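Local coordinates for protein monoglyceride lipase (Saccharomyces cerevisiae, PDB 4ZWN) that hydrolyses monoacylglycerols to free fatty acids and glycerol, preferring monounsaturated substrates, and also takes part in the breakdown of fatty acid ethyl esters, at residues Gly165-Gly170 with Asn318-Trp323; Arg61-Leu66 with Ile136-Trp141; Ile265-Gln270 with Ser303-Glu308. The protein carries 2 engineered substitutions. All coordinates share one frame; numbering follows the deposited sequence.

All three contacts rest on the central mixed sheet of the alpha/beta-hydrolase fold. Contact 2 pairs neighbouring strands 62-67 and 138-143; contact 1 lays helix 310-326 on the next strand, 165-169; contact 3 sets the loop before that helix against strand 264-269, one strand further on. The centres of contacts 1 and 2 are about 11 Å apart, those of 1 and 3 about 10 Å, and those of 2 and 3 about 18 Å. Along the chain contact 2 closes before contact 1 opens, and contact 3 is nested within contact 1. Phe305 touches Trp141, Ser169 and Met267 on three neighbouring strands, and Met320 on the helix, so the loop following the presumed catalytic His302 is tied to all three contacts.

Contact 1 of 3, residues Gly165-Gly170 with Asn318-Trp323; sequences GYIGSG and NDMKQW
Ile167 and Met320 bring the two backbones closest, with CA atoms 8.2 Å apart. Strand 165-169 and helix 318-323 run almost exactly antiparallel, at 174° between their directions, and their axes approach to 11.1 Å. That spacing keeps the two backbones from touching each other, and no hydrogen bond links the segments; side chains bridge the distance. Ile167 is the centre of the contact. Its CD1 meets the end of the Met320 thioether, CE, at 3.6 Å, and the two side chains cross at about a right angle. Met320 reaches this far because its chain is extended, with CG anti to the backbone N (chi1 172°). Ile167 and Trp323 slide past each other in opposite directions: Ile167 CG1 lies 3.7 Å from Trp323 CZ3, approaching the indole obliquely. The far corner of the same ring, CH2, comes in edge-on to the CA of Gly165 at 4.0 Å, a position where a beta carbon on Gly165 would collide with the ring. Pro263 and Ile265 also touch Trp323, while Trp141 and Met267 reach Met320 from the strands flanking 165-169. The carbonyl Tyr166 O, 3.9 Å from Trp323 CH2, belongs to a residue whose backbone is hydrogen-bonded to Pro263 and Ile265. Helix 310-326, the last helix of the chain, thus lies over a central strand through Ile167, Met320 and Trp323, the arrangement of the C-terminal helix against the sheet in alpha/beta hydrolases.

Contact 2 of 3, residues Arg61-Leu66 with Ile136-Trp141; sequences RGRVLL and IPLFMW
Leu66 and Trp141 come into contact through different first torsions: Leu66 CG stands anti to its carbonyl carbon (chi1 -51°), whereas the indole of Trp141 leaves opposite the backbone N (chi1 175°). Both lie on the same face of a parallel strand pair in the central alpha/beta-hydrolase sheet, with strand 62-66 beside strand 138-141. The evidence for the pairing is a regular register, Arg63 with Leu138 through Leu66 with Trp141, and four backbone hydrogen bonds. Pro137 O accepts from Arg63 N at 2.9 Å, and Arg63 O from Phe139 N at 2.8 Å; Phe139 O then takes Leu65 N at 2.7 Å, before Leu65 O receives Trp141 N at 2.8 Å. Next to Leu66 on its face, Val64 CG1 packs on Trp141 CB at 3.7 Å. Helix 78-86 lies against this side, reaching both Leu66 and Trp141, while the indole also meets Phe305 edge-to-face. On the other face, Leu138 CD1 touches Arg63 CB at 4.1 Å, and helix 113-134 packs there. The Arg63 chain is bent at its third torsion and carries its guanidinium to salt bridges with Glu90 and Glu130, so a charge buried beside the sheet has two carboxylate mates. Where the leucine and the indole meet, Leu66 CD2 lies 3.6 Å from both CB and CE3 of Trp141, coming at the ring obliquely.

Contact 3 of 3, residues Ile265-Gln270 with Ser303-Glu308; sequences IIMHGQ and SIFSLE
Met267 points its sulfur at the rim of the Phe305 ring rather than over its face: SD lies 84° off the ring normal and 3.3 Å from Phe305 CZ, a Met-aromatic contact of the edge-on kind. The two side chains cross at about a right angle, and the extended Met267 chain carries SD out from the strand to the ring. Beside this pair, Ile304 leans on the strand itself. Its CG1 takes the position between backbone N and carbonyl carbon (chi1 57°), which brings CD1 to 3.5 Å from Met267 O and to 4.0 Å from Met267 CB. The other branch, CG2, lies 4.1 Å from Gly269 N. With an alanine here, the CD1 and CG2 contacts would be gone, which would probably open a gap beside Met267 and Gly269 and let this part of the loop shift against the strand. No hydrogen bond joins the segments; they meet by van der Waals packing and the sulfur-aromatic contact. Val316 and Met320 of helix 310-326 also touch Phe305. Strand 264-269 leads toward Asp272, and Ile304 follows closely on His302, the two inferred charge-relay residues being Asp272 and His302; the packing is that of alpha/beta hydrolases, where the histidine loop settles against the end of the acid-bearing strand.

Contact 1 of 3, residues Gly165-Gly170 with Asn318-Trp323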
ATOM      1  N   GLY A 165      -7.979  -2.285 -12.095  1.00 39.59           N
ATOM      2  CA  GLY A 165      -8.695  -1.965 -10.874  1.00 34.90           C
ATOM      3  C   GLY A 165      -7.791  -1.438  -9.779  1.00 34.44           C
ATOM      4  O   GLY A 165      -6.596  -1.728  -9.754  1.00 36.71           O
ATOM      5  N   TYR A 166      -8.367  -0.663  -8.866  1.00 34.42           N
ATOM      6  CA  TYR A 166      -7.606  -0.073  -7.775  1.00 33.42           C
ATOM      7  C   TYR A 166      -8.137  -0.522  -6.422  1.00 31.15           C
ATOM      8  O   TYR A 166      -9.344  -0.510  -6.179  1.00 30.66           O
ATOM      9  CB  TYR A 166      -7.632   1.453  -7.868  1.00 27.48           C
ATOM     10  CG  TYR A 166      -6.974   1.996  -9.114  1.00 33.00           C
ATOM     11  CD1 TYR A 166      -7.698   2.158 -10.289  1.00 31.16           C
ATOM     12  CD2 TYR A 166      -5.629   2.343  -9.119  1.00 29.31           C
ATOM     13  CE1 TYR A 166      -7.101   2.655 -11.432  1.00 30.19           C
ATOM     14  CE2 TYR A 166      -5.023   2.842 -10.257  1.00 29.93           C
ATOM     15  CZ  TYR A 166      -5.766   2.995 -11.411  1.00 31.15           C
ATOM     16  OH  TYR A 166      -5.173   3.488 -12.548  1.00 33.71           O
ATOM     17  N   ILE A 167      -7.224  -0.922  -5.544  1.00 32.37           N
ATOM     18  CA  ILE A 167      -7.582  -1.345  -4.198  1.00 26.09           C
ATOM     19  C   ILE A 167      -6.814  -0.539  -3.162  1.00 27.26           C
ATOM     20  O   ILE A 167      -5.584  -0.482  -3.193  1.00 33.33           O
ATOM     21  CB  ILE A 167      -7.300  -2.837  -3.984  1.00 29.82           C
ATOM     22  CG1 ILE A 167      -7.979  -3.665  -5.079  1.00 31.99           C
ATOM     23  CG2 ILE A 167      -7.755  -3.263  -2.597  1.00 25.45           C
ATOM     24  CD1 ILE A 167      -7.557  -5.111  -5.106  1.00 32.72           C
ATOM     25  N   GLY A 168      -7.544   0.086  -2.247  1.00 22.40           N
ATOM     26  CA  GLY A 168      -6.928   0.838  -1.171  1.00 23.06           C
ATOM     27  C   GLY A 168      -7.113   0.157   0.173  1.00 26.11           C
ATOM     28  O   GLY A 168      -8.216  -0.263   0.520  1.00 27.84           O
ATOM     29  N   SER A 169      -6.023   0.040   0.924  1.00 26.11           N
ATOM     30  CA  SER A 169      -6.065  -0.525   2.266  1.00 24.48           C
ATOM     31  C   SER A 169      -5.797   0.560   3.295  1.00 28.37           C
ATOM     32  O   SER A 169      -4.647   0.963   3.486  1.00 28.12           O
ATOM     33  CB  SER A 169      -5.044  -1.652   2.415  1.00 27.07           C
ATOM     34  OG  SER A 169      -4.909  -2.041   3.772  1.00 26.60           O
ATOM     35  N   GLY A 170      -6.861   1.013   3.957  1.00 29.92           N
ATOM     36  CA  GLY A 170      -6.795   2.146   4.867  1.00 30.27           C
ATOM     37  C   GLY A 170      -5.887   3.242   4.342  1.00 30.30           C
ATOM     38  O   GLY A 170      -4.885   3.569   4.976  1.00 31.02           O
ATOM     39  N   ASN A 318     -11.033 -12.142   1.784  1.00 38.40           N
ATOM     40  CA  ASN A 318     -12.105 -12.764   1.015  1.00 38.56           C
ATOM     41  C   ASN A 318     -12.889 -11.740   0.210  1.00 38.70           C
ATOM     42  O   ASN A 318     -13.314 -12.020  -0.912  1.00 39.87           O
ATOM     43  CB  ASN A 318     -13.052 -13.543   1.928  1.00 34.75           C
ATOM     44  CG  ASN A 318     -12.454 -14.850   2.398  1.00 47.67           C
ATOM     45  OD1 ASN A 318     -11.481 -15.342   1.822  1.00 45.25           O
ATOM     46  ND2 ASN A 318     -13.034 -15.424   3.448  1.00 48.25           N
ATOM     47  N   ASP A 319     -13.076 -10.553   0.775  1.00 33.36           N
ATOM     48  CA  ASP A 319     -13.777  -9.500   0.055  1.00 37.57           C
ATOM     49  C   ASP A 319     -12.946  -9.046  -1.139  1.00 33.96           C
ATOM     50  O   ASP A 319     -13.481  -8.793  -2.218  1.00 37.22           O
ATOM     51  CB  ASP A 319     -14.095  -8.322   0.979  1.00 36.36           C
ATOM     52  CG  ASP A 319     -15.220  -8.631   1.949  1.00 35.10           C
ATOM     53  OD1 ASP A 319     -15.965  -9.604   1.703  1.00 39.18           O
ATOM     54  OD2 ASP A 319     -15.365  -7.901   2.953  1.00 32.94           O
ATOM     55  N   MET A 320     -11.635  -8.962  -0.947  1.00 36.14           N
ATOM     56  CA  MET A 320     -10.735  -8.575  -2.026  1.00 38.64           C
ATOM     57  C   MET A 320     -10.680  -9.657  -3.100  1.00 38.32           C
ATOM     58  O   MET A 320     -10.712  -9.363  -4.296  1.00 34.56           O
ATOM     59  CB  MET A 320      -9.334  -8.294  -1.482  1.00 36.19           C
ATOM     60  CG  MET A 320      -8.290  -8.064  -2.561  1.00 31.90           C
ATOM     61  SD  MET A 320      -6.699  -7.560  -1.885  1.00 37.62           S
ATOM     62  CE  MET A 320      -5.671  -7.632  -3.353  1.00 29.75           C
ATOM     63  N   LYS A 321     -10.600 -10.909  -2.659  1.00 40.06           N
ATOM     64  CA  LYS A 321     -10.562 -12.053  -3.565  1.00 40.30           C
ATOM     65  C   LYS A 321     -11.829 -12.106  -4.426  1.00 36.28           C
ATOM     66  O   LYS A 321     -11.752 -12.249  -5.647  1.00 36.55           O
ATOM     67  CB  LYS A 321     -10.386 -13.353  -2.768  1.00 37.74           C
ATOM     68  CG  LYS A 321     -10.078 -14.588  -3.606  1.00 36.82           C
ATOM     69  CD  LYS A 321     -11.309 -15.463  -3.761  1.00 40.52           C
ATOM     70  CE  LYS A 321     -11.010 -16.726  -4.545  1.00 43.74           C
ATOM     71  NZ  LYS A 321     -12.259 -17.505  -4.772  1.00 42.14           N
ATOM     72  N   GLN A 322     -12.988 -11.970  -3.788  1.00 33.15           N
ATOM     73  CA  GLN A 322     -14.259 -11.992  -4.507  1.00 39.43           C
ATOM     74  C   GLN A 322     -14.371 -10.804  -5.449  1.00 37.66           C
ATOM     75  O   GLN A 322     -14.925 -10.917  -6.544  1.00 35.95           O
ATOM     76  CB  GLN A 322     -15.437 -11.999  -3.529  1.00 37.15           C
ATOM     77  CG  GLN A 322     -15.597 -13.302  -2.765  1.00 47.12           C
ATOM     78  CD  GLN A 322     -16.657 -13.216  -1.686  1.00 58.80           C
ATOM     79  OE1 GLN A 322     -17.253 -12.160  -1.468  1.00 65.32           O
ATOM     80  NE2 GLN A 322     -16.898 -14.330  -1.004  1.00 55.98           N
ATOM     81  N   TRP A 323     -13.839  -9.667  -5.014  1.00 35.43           N
ATOM     82  CA  TRP A 323     -13.856  -8.455  -5.820  1.00 34.68           C
ATOM     83  C   TRP A 323     -13.008  -8.633  -7.074  1.00 32.21           C
ATOM     84  O   TRP A 323     -13.400  -8.212  -8.163  1.00 35.55           O
ATOM     85  CB  TRP A 323     -13.356  -7.265  -5.002  1.00 37.68           C
ATOM     86  CG  TRP A 323     -13.504  -5.953  -5.697  1.00 32.15           C
ATOM     87  CD1 TRP A 323     -14.614  -5.163  -5.729  1.00 28.15           C
ATOM     88  CD2 TRP A 323     -12.503  -5.270  -6.459  1.00 25.92           C
ATOM     89  NE1 TRP A 323     -14.369  -4.031  -6.467  1.00 35.68           N
ATOM     90  CE2 TRP A 323     -13.078  -4.073  -6.926  1.00 33.90           C
ATOM     91  CE3 TRP A 323     -11.176  -5.555  -6.789  1.00 28.40           C
ATOM     92  CZ2 TRP A 323     -12.375  -3.161  -7.707  1.00 33.08           C
ATOM     93  CZ3 TRP A 323     -10.476  -4.649  -7.565  1.00 34.68           C
ATOM     94  CH2 TRP A 323     -11.077  -3.466  -8.015  1.00 38.11           C
TER

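Contact 2 of 3, residues Arg61-Leu66 with Ile136-Trp141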
ATOM      1  N   ARG A  61      -5.490 -15.616 -13.121  1.00 42.58           N
ATOM      2  CA  ARG A  61      -6.648 -14.763 -13.368  1.00 43.29           C
ATOM      3  C   ARG A  61      -6.216 -13.311 -13.521  1.00 43.43           C
ATOM      4  O   ARG A  61      -6.836 -12.544 -14.256  1.00 42.67           O
ATOM      5  CB  ARG A  61      -7.665 -14.888 -12.237  1.00 43.45           C
ATOM      6  CG  ARG A  61      -8.270 -16.268 -12.095  1.00 46.69           C
ATOM      7  CD  ARG A  61      -9.332 -16.258 -11.019  1.00 41.67           C
ATOM      8  NE  ARG A  61     -10.379 -15.289 -11.324  1.00 40.57           N
ATOM      9  CZ  ARG A  61     -11.554 -15.607 -11.857  1.00 42.02           C
ATOM     10  NH1 ARG A  61     -11.836 -16.871 -12.136  1.00 48.58           N
ATOM     11  NH2 ARG A  61     -12.450 -14.661 -12.105  1.00 44.39           N
ATOM     12  N   GLY A  62      -5.149 -12.944 -12.817  1.00 39.80           N
ATOM     13  CA  GLY A  62      -4.618 -11.595 -12.866  1.00 42.84           C
ATOM     14  C   GLY A  62      -3.408 -11.393 -11.970  1.00 40.68           C
ATOM     15  O   GLY A  62      -3.066 -12.256 -11.157  1.00 36.17           O
ATOM     16  N   ARG A  63      -2.750 -10.248 -12.123  1.00 40.21           N
ATOM     17  CA  ARG A  63      -1.618  -9.899 -11.269  1.00 37.34           C
ATOM     18  C   ARG A  63      -1.922  -8.643 -10.455  1.00 38.50           C
ATOM     19  O   ARG A  63      -2.516  -7.693 -10.967  1.00 36.81           O
ATOM     20  CB  ARG A  63      -0.353  -9.691 -12.105  1.00 33.51           C
ATOM     21  CG  ARG A  63       0.896  -9.415 -11.275  1.00 35.35           C
ATOM     22  CD  ARG A  63       2.117  -9.184 -12.147  1.00 38.14           C
ATOM     23  NE  ARG A  63       2.419 -10.342 -12.983  1.00 45.74           N
ATOM     24  CZ  ARG A  63       3.542 -10.487 -13.679  1.00 45.31           C
ATOM     25  NH1 ARG A  63       4.475  -9.546 -13.633  1.00 37.98           N
ATOM     26  NH2 ARG A  63       3.735 -11.574 -14.416  1.00 43.43           N
ATOM     27  N   VAL A  64      -1.516  -8.642  -9.187  1.00 33.10           N
ATOM     28  CA  VAL A  64      -1.717  -7.475  -8.335  1.00 33.49           C
ATOM     29  C   VAL A  64      -0.391  -6.824  -7.944  1.00 34.00           C
ATOM     30  O   VAL A  64       0.490  -7.472  -7.379  1.00 36.12           O
ATOM     31  CB  VAL A  64      -2.491  -7.830  -7.047  1.00 31.61           C
ATOM     32  CG1 VAL A  64      -2.947  -6.563  -6.349  1.00 30.48           C
ATOM     33  CG2 VAL A  64      -3.690  -8.713  -7.363  1.00 30.16           C
ATOM     34  N   LEU A  65      -0.262  -5.538  -8.254  1.00 34.43           N
ATOM     35  CA  LEU A  65       0.901  -4.746  -7.869  1.00 27.58           C
ATOM     36  C   LEU A  65       0.699  -4.179  -6.463  1.00 33.86           C
ATOM     37  O   LEU A  65      -0.237  -3.417  -6.222  1.00 31.05           O
ATOM     38  CB  LEU A  65       1.131  -3.613  -8.874  1.00 24.98           C
ATOM     39  CG  LEU A  65       2.552  -3.102  -9.147  1.00 31.70           C
ATOM     40  CD1 LEU A  65       2.505  -1.915 -10.097  1.00 31.64           C
ATOM     41  CD2 LEU A  65       3.294  -2.733  -7.874  1.00 39.59           C
ATOM     42  N   LEU A  66       1.582  -4.537  -5.537  1.00 33.60           N
ATOM     43  CA  LEU A  66       1.427  -4.097  -4.156  1.00 30.02           C
ATOM     44  C   LEU A  66       2.335  -2.915  -3.817  1.00 32.60           C
ATOM     45  O   LEU A  66       3.557  -2.998  -3.938  1.00 37.12           O
ATOM     46  CB  LEU A  66       1.700  -5.257  -3.197  1.00 32.23           C
ATOM     47  CG  LEU A  66       0.946  -6.565  -3.466  1.00 36.27           C
ATOM     48  CD1 LEU A  66       1.134  -7.532  -2.316  1.00 37.99           C
ATOM     49  CD2 LEU A  66      -0.530  -6.315  -3.703  1.00 41.76           C
ATOM     50  N   ILE A 136      -3.131 -11.065 -19.184  1.00 46.82           N
ATOM     51  CA  ILE A 136      -3.764 -11.009 -17.869  1.00 50.26           C
ATOM     52  C   ILE A 136      -3.838  -9.577 -17.341  1.00 45.72           C
ATOM     53  O   ILE A 136      -2.951  -8.763 -17.602  1.00 42.53           O
ATOM     54  CB  ILE A 136      -3.020 -11.892 -16.843  1.00 50.42           C
ATOM     55  CG1 ILE A 136      -1.599 -11.382 -16.618  1.00 46.19           C
ATOM     56  CG2 ILE A 136      -3.002 -13.342 -17.302  1.00 58.17           C
ATOM     57  CD1 ILE A 136      -0.863 -12.116 -15.530  1.00 49.52           C
ATOM     58  N   PRO A 137      -4.909  -9.265 -16.597  1.00 44.44           N
ATOM     59  CA  PRO A 137      -5.127  -7.915 -16.069  1.00 37.99           C
ATOM     60  C   PRO A 137      -4.175  -7.560 -14.931  1.00 41.27           C
ATOM     61  O   PRO A 137      -3.784  -8.433 -14.149  1.00 43.67           O
ATOM     62  CB  PRO A 137      -6.572  -7.968 -15.571  1.00 44.81           C
ATOM     63  CG  PRO A 137      -6.784  -9.400 -15.218  1.00 44.83           C
ATOM     64  CD  PRO A 137      -6.008 -10.180 -16.238  1.00 41.03           C
ATOM     65  N   LEU A 138      -3.808  -6.285 -14.849  1.00 39.20           N
ATOM     66  CA  LEU A 138      -2.938  -5.794 -13.789  1.00 33.56           C
ATOM     67  C   LEU A 138      -3.702  -4.886 -12.837  1.00 36.90           C
ATOM     68  O   LEU A 138      -4.208  -3.837 -13.239  1.00 39.44           O
ATOM     69  CB  LEU A 138      -1.744  -5.041 -14.376  1.00 35.83           C
ATOM     70  CG  LEU A 138      -0.750  -4.477 -13.359  1.00 33.38           C
ATOM     71  CD1 LEU A 138      -0.096  -5.600 -12.564  1.00 33.32           C
ATOM     72  CD2 LEU A 138       0.299  -3.620 -14.048  1.00 37.02           C
ATOM     73  N   PHE A 139      -3.784  -5.296 -11.575  1.00 36.32           N
ATOM     74  CA  PHE A 139      -4.465  -4.512 -10.552  1.00 33.84           C
ATOM     75  C   PHE A 139      -3.453  -3.819  -9.647  1.00 33.09           C
ATOM     76  O   PHE A 139      -2.310  -4.263  -9.530  1.00 24.96           O
ATOM     77  CB  PHE A 139      -5.399  -5.399  -9.724  1.00 35.70           C
ATOM     78  CG  PHE A 139      -6.549  -5.970 -10.508  1.00 36.76           C
ATOM     79  CD1 PHE A 139      -6.419  -7.176 -11.179  1.00 38.93           C
ATOM     80  CD2 PHE A 139      -7.760  -5.303 -10.570  1.00 35.19           C
ATOM     81  CE1 PHE A 139      -7.474  -7.703 -11.902  1.00 40.18           C
ATOM     82  CE2 PHE A 139      -8.819  -5.824 -11.291  1.00 38.24           C
ATOM     83  CZ  PHE A 139      -8.676  -7.027 -11.957  1.00 39.19           C
ATOM     84  N   MET A 140      -3.877  -2.731  -9.011  1.00 26.56           N
ATOM     85  CA  MET A 140      -2.995  -1.967  -8.138  1.00 28.69           C
ATOM     86  C   MET A 140      -3.541  -1.904  -6.712  1.00 28.30           C
ATOM     87  O   MET A 140      -4.695  -1.538  -6.489  1.00 33.70           O
ATOM     88  CB  MET A 140      -2.785  -0.554  -8.695  1.00 26.80           C
ATOM     89  CG  MET A 140      -1.866   0.323  -7.852  1.00 26.08           C
ATOM     90  SD  MET A 140      -1.484   1.906  -8.634  1.00 30.25           S
ATOM     91  CE  MET A 140      -0.520   1.366 -10.042  1.00 30.67           C
ATOM     92  N   TRP A 141      -2.695  -2.267  -5.753  1.00 25.52           N
ATOM     93  CA  TRP A 141      -3.062  -2.322  -4.343  1.00 25.43           C
ATOM     94  C   TRP A 141      -2.081  -1.496  -3.524  1.00 29.28           C
ATOM     95  O   TRP A 141      -0.887  -1.477  -3.814  1.00 26.42           O
ATOM     96  CB  TRP A 141      -3.076  -3.774  -3.859  1.00 24.97           C
ATOM     97  CG  TRP A 141      -3.328  -3.978  -2.388  1.00 28.04           C
ATOM     98  CD1 TRP A 141      -4.521  -4.285  -1.800  1.00 30.31           C
ATOM     99  CD2 TRP A 141      -2.360  -3.930  -1.329  1.00 27.20           C
ATOM    100  NE1 TRP A 141      -4.359  -4.418  -0.441  1.00 28.23           N
ATOM    101  CE2 TRP A 141      -3.043  -4.205  -0.126  1.00 25.30           C
ATOM    102  CE3 TRP A 141      -0.985  -3.673  -1.280  1.00 33.32           C
ATOM    103  CZ2 TRP A 141      -2.399  -4.232   1.112  1.00 27.16           C
ATOM    104  CZ3 TRP A 141      -0.346  -3.700  -0.048  1.00 30.03           C
ATOM    105  CH2 TRP A 141      -1.054  -3.978   1.130  1.00 29.84           C
TER

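Contact 3 of 3, residues Ile265-Gln270 with Ser303-Glu308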
ATOM      1  N   ILE A 265     -12.179   0.005  -4.929  1.00 27.41           N
ATOM      2  CA  ILE A 265     -12.687  -0.465  -3.659  1.00 31.12           C
ATOM      3  C   ILE A 265     -11.692  -0.101  -2.561  1.00 30.72           C
ATOM      4  O   ILE A 265     -10.480  -0.288  -2.699  1.00 27.44           O
ATOM      5  CB  ILE A 265     -12.970  -1.986  -3.664  1.00 33.22           C
ATOM      6  CG1 ILE A 265     -13.681  -2.428  -2.378  1.00 33.31           C
ATOM      7  CG2 ILE A 265     -11.710  -2.809  -3.920  1.00 31.70           C
ATOM      8  CD1 ILE A 265     -14.389  -3.770  -2.486  1.00 31.83           C
ATOM      9  N   ILE A 266     -12.208   0.479  -1.485  1.00 30.68           N
ATOM     10  CA  ILE A 266     -11.374   0.806  -0.339  1.00 24.11           C
ATOM     11  C   ILE A 266     -11.756  -0.067   0.844  1.00 27.51           C
ATOM     12  O   ILE A 266     -12.959  -0.208   1.162  1.00 29.28           O
ATOM     13  CB  ILE A 266     -11.477   2.297   0.047  1.00 25.68           C
ATOM     14  CG1 ILE A 266     -10.834   3.183  -1.040  1.00 28.11           C
ATOM     15  CG2 ILE A 266     -10.793   2.542   1.385  1.00 24.79           C
ATOM     16  CD1 ILE A 266     -10.951   4.688  -0.798  1.00 34.82           C
ATOM     17  N   MET A 267     -10.749  -0.679   1.476  1.00 25.76           N
ATOM     18  CA  MET A 267     -11.021  -1.477   2.674  1.00 29.76           C
ATOM     19  C   MET A 267     -10.286  -0.839   3.849  1.00 28.40           C
ATOM     20  O   MET A 267      -9.077  -0.548   3.767  1.00 30.15           O
ATOM     21  CB  MET A 267     -10.611  -2.907   2.478  1.00 27.74           C
ATOM     22  CG  MET A 267     -11.138  -3.419   1.183  1.00 25.62           C
ATOM     23  SD  MET A 267     -10.349  -4.824   0.448  1.00 61.06           S
ATOM     24  CE  MET A 267     -11.507  -5.061  -0.893  1.00 39.81           C
ATOM     25  N   HIS A 268     -11.013  -0.629   4.943  1.00 31.20           N
ATOM     26  CA  HIS A 268     -10.545   0.222   6.021  1.00 28.07           C
ATOM     27  C   HIS A 268     -11.093  -0.271   7.347  1.00 28.27           C
ATOM     28  O   HIS A 268     -12.306  -0.397   7.498  1.00 31.97           O
ATOM     29  CB  HIS A 268     -10.977   1.669   5.754  1.00 27.42           C
ATOM     30  CG  HIS A 268     -10.151   2.695   6.462  1.00 30.69           C
ATOM     31  ND1 HIS A 268      -9.823   3.903   5.888  1.00 27.82           N
ATOM     32  CD2 HIS A 268      -9.567   2.691   7.687  1.00 29.37           C
ATOM     33  CE1 HIS A 268      -9.078   4.600   6.724  1.00 25.95           C
ATOM     34  NE2 HIS A 268      -8.906   3.890   7.822  1.00 32.95           N
ATOM     35  N   GLY A 269     -10.208  -0.505   8.310  1.00 26.93           N
ATOM     36  CA  GLY A 269     -10.640  -0.923   9.630  1.00 32.51           C
ATOM     37  C   GLY A 269     -11.434   0.174  10.308  1.00 29.22           C
ATOM     38  O   GLY A 269     -11.037   1.340  10.286  1.00 29.47           O
ATOM     39  N   GLN A 270     -12.569  -0.195  10.892  1.00 35.36           N
ATOM     40  CA  GLN A 270     -13.434   0.769  11.545  1.00 33.54           C
ATOM     41  C   GLN A 270     -12.730   1.390  12.746  1.00 32.81           C
ATOM     42  O   GLN A 270     -12.926   2.566  13.047  1.00 33.37           O
ATOM     43  CB  GLN A 270     -14.744   0.104  11.969  1.00 32.26           C
ATOM     44  CG  GLN A 270     -15.742   1.055  12.615  1.00 30.43           C
ATOM     45  CD  GLN A 270     -16.241   2.120  11.658  1.00 41.13           C
ATOM     46  OE1 GLN A 270     -17.009   1.834  10.737  1.00 44.39           O
ATOM     47  NE2 GLN A 270     -15.810   3.359  11.874  1.00 35.23           N
ATOM     48  N   SER A 303      -3.501  -2.195  10.006  1.00 29.57           N
ATOM     49  CA  SER A 303      -2.874  -3.104   9.043  1.00 35.53           C
ATOM     50  C   SER A 303      -3.739  -4.350   8.868  1.00 33.88           C
ATOM     51  O   SER A 303      -3.388  -5.429   9.347  1.00 38.70           O
ATOM     52  CB  SER A 303      -1.465  -3.515   9.481  1.00 39.09           C
ATOM     53  OG  SER A 303      -0.598  -2.396   9.531  1.00 37.15           O
ATOM     54  N   ILE A 304      -4.858  -4.201   8.166  1.00 33.81           N
ATOM     55  CA  ILE A 304      -5.844  -5.273   8.048  1.00 30.00           C
ATOM     56  C   ILE A 304      -5.427  -6.384   7.085  1.00 34.56           C
ATOM     57  O   ILE A 304      -5.910  -7.511   7.181  1.00 39.26           O
ATOM     58  CB  ILE A 304      -7.209  -4.717   7.595  1.00 29.91           C
ATOM     59  CG1 ILE A 304      -7.069  -3.965   6.269  1.00 31.49           C
ATOM     60  CG2 ILE A 304      -7.793  -3.811   8.666  1.00 23.43           C
ATOM     61  CD1 ILE A 304      -8.378  -3.414   5.733  1.00 23.61           C
ATOM     62  N   PHE A 305      -4.527  -6.066   6.161  1.00 33.98           N
ATOM     63  CA  PHE A 305      -4.105  -7.020   5.140  1.00 31.11           C
ATOM     64  C   PHE A 305      -2.808  -7.738   5.487  1.00 41.24           C
ATOM     65  O   PHE A 305      -2.340  -8.576   4.717  1.00 42.07           O
ATOM     66  CB  PHE A 305      -3.926  -6.318   3.792  1.00 35.66           C
ATOM     67  CG  PHE A 305      -5.178  -6.233   2.975  1.00 30.97           C
ATOM     68  CD1 PHE A 305      -5.641  -7.338   2.284  1.00 35.04           C
ATOM     69  CD2 PHE A 305      -5.877  -5.041   2.874  1.00 28.20           C
ATOM     70  CE1 PHE A 305      -6.790  -7.264   1.521  1.00 37.16           C
ATOM     71  CE2 PHE A 305      -7.022  -4.959   2.110  1.00 36.65           C
ATOM     72  CZ  PHE A 305      -7.477  -6.074   1.431  1.00 32.05           C
ATOM     73  N   SER A 306      -2.213  -7.408   6.628  1.00 37.13           N
ATOM     74  CA  SER A 306      -0.877  -7.915   6.915  1.00 35.46           C
ATOM     75  C   SER A 306      -0.666  -8.346   8.363  1.00 38.35           C
ATOM     76  O   SER A 306      -0.137  -9.430   8.614  1.00 42.78           O
ATOM     77  CB  SER A 306       0.165  -6.858   6.544  1.00 30.00           C
ATOM     78  OG  SER A 306      -0.026  -5.672   7.296  1.00 32.33           O
ATOM     79  N   LEU A 307      -1.074  -7.507   9.310  1.00 34.62           N
ATOM     80  CA  LEU A 307      -0.689  -7.720  10.702  1.00 37.86           C
ATOM     81  C   LEU A 307      -1.863  -7.947  11.656  1.00 30.62           C
ATOM     82  O   LEU A 307      -1.666  -8.088  12.860  1.00 32.08           O
ATOM     83  CB  LEU A 307       0.149  -6.531  11.182  1.00 36.31           C
ATOM     84  CG  LEU A 307       1.420  -6.296  10.357  1.00 40.10           C
ATOM     85  CD1 LEU A 307       2.133  -5.021  10.781  1.00 32.19           C
ATOM     86  CD2 LEU A 307       2.356  -7.501  10.448  1.00 35.30           C
ATOM     87  N   GLU A 308      -3.079  -8.000  11.126  1.00 33.76           N
ATOM     88  CA  GLU A 308      -4.251  -8.197  11.975  1.00 35.19           C
ATOM     89  C   GLU A 308      -4.517  -9.669  12.278  1.00 33.10           C
ATOM     90  O   GLU A 308      -3.783 -10.551  11.832  1.00 38.68           O
ATOM     91  CB  GLU A 308      -5.491  -7.569  11.334  1.00 34.91           C
ATOM     92  CG  GLU A 308      -5.783  -6.152  11.807  1.00 34.60           C
ATOM     93  CD  GLU A 308      -6.229  -6.095  13.263  1.00 37.73           C
ATOM     94  OE1 GLU A 308      -6.516  -7.160  13.849  1.00 40.89           O
ATOM     95  OE2 GLU A 308      -6.298  -4.981  13.821  1.00 41.70           O
TER